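Local structure of succinate--CoA ligase subunit alpha (Campylobacter jejuni, 6MEL) at residues E194-D199 with E224-P229. The protein is the alpha subunit of a succinate--CoA ligase, pairing a Rossmann-like CoA-binding domain with a second alpha/beta domain of the CoA-ligase family. Numbering follows the deposited sequence.
Sequences EFQKDD and ENISKP
Gln196 and Lys228 cross obliquely, each reaching the other segment's backbone. With CG anti to its backbone N (chi1 176°) and the chain bent at the next bond, Gln196 brings its amide to the turn at Ser227. There OE1 accepts two N-H groups, which mainly fix the amide's orientation: Lys228 N, at 3.2 Å, lies in the carbonyl plane on a lone pair and makes a nearly straight bond (175° at the hydrogen), whereas Ser227 N, at 2.9 Å, stands above that plane. A weak bond from Gln196 NE2 to Ser227 OG, at 3.2 Å, is consistent with that orientation. Lys228, its CG 3.6 Å from Gln196 OE1, runs extended to the C-terminal end of helix 188-197. Here NZ donates to Phe195 O at 2.8 Å, in the carbonyl plane, and to Gln196 O at 3.0 Å, from above it. Thr201 O and a water that donates onward to Asp199 OD1 also accept from NZ, so at least one of its three N-H groups must be shared; Asp198 O lies 2.6 Å from NZ. The ammonium thus sits against carbonyls at the helix end, where the helix dipole would probably favour its charge. Apolar contact is slight, with Ile226 CD1 4.0 Å from Gln196 CB. The contact ties the end of helix 188-197 to the link between helix 214-225 and strand 230-235, beside strand 203-209, whose Ile204 touches both Phe195 and Lys228.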
loop_
_atom_site.group_PDB
_atom_site.type_symbol
_atom_site.label_atom_id
_atom_site.label_comp_id
_atom_site.label_asym_id
_atom_site.label_seq_id
_atom_site.Cartn_x
_atom_site.Cartn_y
_atom_site.Cartn_z
ATOM N N GLU A 194 18.103 -16.105 -10.152
ATOM C CA GLU A 194 19.469 -15.552 -10.100
ATOM C C GLU A 194 20.282 -16.222 -8.985
ATOM O O GLU A 194 21.439 -16.556 -9.200
ATOM C CB GLU A 194 19.454 -14.041 -9.881
ATOM C CG GLU A 194 18.994 -13.292 -11.111
ATOM C CD GLU A 194 20.049 -13.146 -12.201
ATOM O OE1 GLU A 194 21.272 -13.342 -11.938
ATOM O OE2 GLU A 194 19.647 -12.790 -13.286
ATOM N N PHE A 195 19.689 -16.358 -7.797
ATOM C CA PHE A 195 20.397 -16.902 -6.618
ATOM C C PHE A 195 20.729 -18.394 -6.825
ATOM O O PHE A 195 21.752 -18.879 -6.378
ATOM C CB PHE A 195 19.605 -16.695 -5.325
ATOM C CG PHE A 195 19.702 -15.312 -4.720
ATOM C CD1 PHE A 195 20.938 -14.747 -4.432
ATOM C CD2 PHE A 195 18.575 -14.572 -4.448
ATOM C CE1 PHE A 195 21.030 -13.482 -3.877
ATOM C CE2 PHE A 195 18.672 -13.308 -3.882
ATOM C CZ PHE A 195 19.894 -12.759 -3.615
ATOM N N GLN A 196 19.854 -19.112 -7.507
ATOM C CA GLN A 196 20.046 -20.522 -7.784
ATOM C C GLN A 196 21.286 -20.691 -8.682
ATOM O O GLN A 196 22.037 -21.615 -8.498
ATOM C CB GLN A 196 18.790 -21.090 -8.447
ATOM C CG GLN A 196 18.889 -22.557 -8.880
ATOM C CD GLN A 196 19.011 -23.476 -7.688
ATOM O OE1 GLN A 196 18.283 -23.358 -6.708
ATOM N NE2 GLN A 196 19.963 -24.393 -7.745
ATOM N N LYS A 197 21.496 -19.765 -9.614
ATOM C CA LYS A 197 22.668 -19.772 -10.522
ATOM C C LYS A 197 23.933 -19.184 -9.876
ATOM O O LYS A 197 24.949 -19.263 -10.467
ATOM C CB LYS A 197 22.405 -18.913 -11.763
ATOM C CG LYS A 197 21.298 -19.404 -12.690
ATOM C CD LYS A 197 21.303 -18.657 -14.009
ATOM C CE LYS A 197 20.304 -17.525 -14.060
ATOM N NZ LYS A 197 18.987 -18.033 -14.523
ATOM N N ASP A 198 23.835 -18.492 -8.733
ATOM C CA ASP A 198 24.965 -17.847 -8.087
ATOM C C ASP A 198 25.615 -18.872 -7.150
ATOM O O ASP A 198 25.029 -19.273 -6.108
ATOM C CB ASP A 198 24.519 -16.587 -7.320
ATOM C CG ASP A 198 25.595 -16.045 -6.395
ATOM O OD1 ASP A 198 26.743 -16.329 -6.696
ATOM O OD2 ASP A 198 25.272 -15.356 -5.379
ATOM N N ASP A 199 26.833 -19.297 -7.502
ATOM C CA ASP A 199 27.568 -20.300 -6.721
ATOM C C ASP A 199 27.896 -19.801 -5.308
ATOM O O ASP A 199 28.018 -20.594 -4.461
ATOM C CB ASP A 199 28.866 -20.737 -7.409
ATOM C CG ASP A 199 28.647 -21.619 -8.620
ATOM O OD1 ASP A 199 27.497 -22.050 -8.839
ATOM O OD2 ASP A 199 29.630 -21.848 -9.354
ATOM N N GLU A 224 9.422 -26.522 -8.003
ATOM C CA GLU A 224 9.725 -26.972 -9.333
ATOM C C GLU A 224 11.094 -26.485 -9.823
ATOM O O GLU A 224 11.636 -27.094 -10.710
ATOM C CB GLU A 224 8.606 -26.566 -10.294
ATOM C CG GLU A 224 7.414 -27.507 -10.193
ATOM C CD GLU A 224 6.099 -27.035 -10.801
ATOM O OE1 GLU A 224 6.117 -26.070 -11.585
ATOM O OE2 GLU A 224 5.047 -27.637 -10.479
ATOM N N ASN A 225 11.661 -25.401 -9.284
ATOM C CA ASN A 225 12.818 -24.812 -9.980
ATOM C C ASN A 225 14.014 -24.531 -9.070
ATOM O O ASN A 225 15.079 -24.285 -9.580
ATOM C CB ASN A 225 12.448 -23.513 -10.690
ATOM C CG ASN A 225 11.397 -23.737 -11.745
ATOM O OD1 ASN A 225 11.724 -24.105 -12.857
ATOM N ND2 ASN A 225 10.136 -23.584 -11.395
ATOM N N ILE A 226 13.817 -24.446 -7.755
ATOM C CA ILE A 226 14.845 -23.928 -6.870
ATOM C C ILE A 226 15.223 -25.046 -5.898
ATOM O O ILE A 226 14.437 -25.388 -5.016
ATOM C CB ILE A 226 14.328 -22.678 -6.121
ATOM C CG1 ILE A 226 13.777 -21.623 -7.083
ATOM C CG2 ILE A 226 15.396 -22.091 -5.220
ATOM C CD1 ILE A 226 14.836 -20.945 -7.921
ATOM N N SER A 227 16.453 -25.548 -5.987
ATOM C CA SER A 227 16.861 -26.641 -5.100
ATOM C C SER A 227 17.625 -26.119 -3.872
ATOM O O SER A 227 17.772 -26.818 -2.884
ATOM C CB SER A 227 17.667 -27.659 -5.890
ATOM O OG SER A 227 18.857 -27.052 -6.346
ATOM N N LYS A 228 18.138 -24.888 -3.924
ATOM C CA LYS A 228 18.707 -24.279 -2.721
ATOM C C LYS A 228 17.607 -24.058 -1.694
ATOM O O LYS A 228 16.457 -23.773 -2.043
ATOM C CB LYS A 228 19.436 -22.971 -3.046
ATOM C CG LYS A 228 20.616 -23.209 -3.974
ATOM C CD LYS A 228 21.497 -22.027 -4.262
ATOM C CE LYS A 228 22.593 -22.400 -5.255
ATOM N NZ LYS A 228 23.289 -21.186 -5.767
ATOM N N PRO A 229 17.914 -24.256 -0.393
ATOM C CA PRO A 229 16.940 -24.039 0.670
ATOM C C PRO A 229 16.463 -22.583 0.741
ATOM O O PRO A 229 17.270 -21.654 0.587
ATOM C CB PRO A 229 17.658 -24.371 1.985
ATOM C CG PRO A 229 18.984 -24.968 1.580
ATOM C CD PRO A 229 19.210 -24.713 0.109
HETATM O O HOH W 1 24.785 -22.230 -7.941
#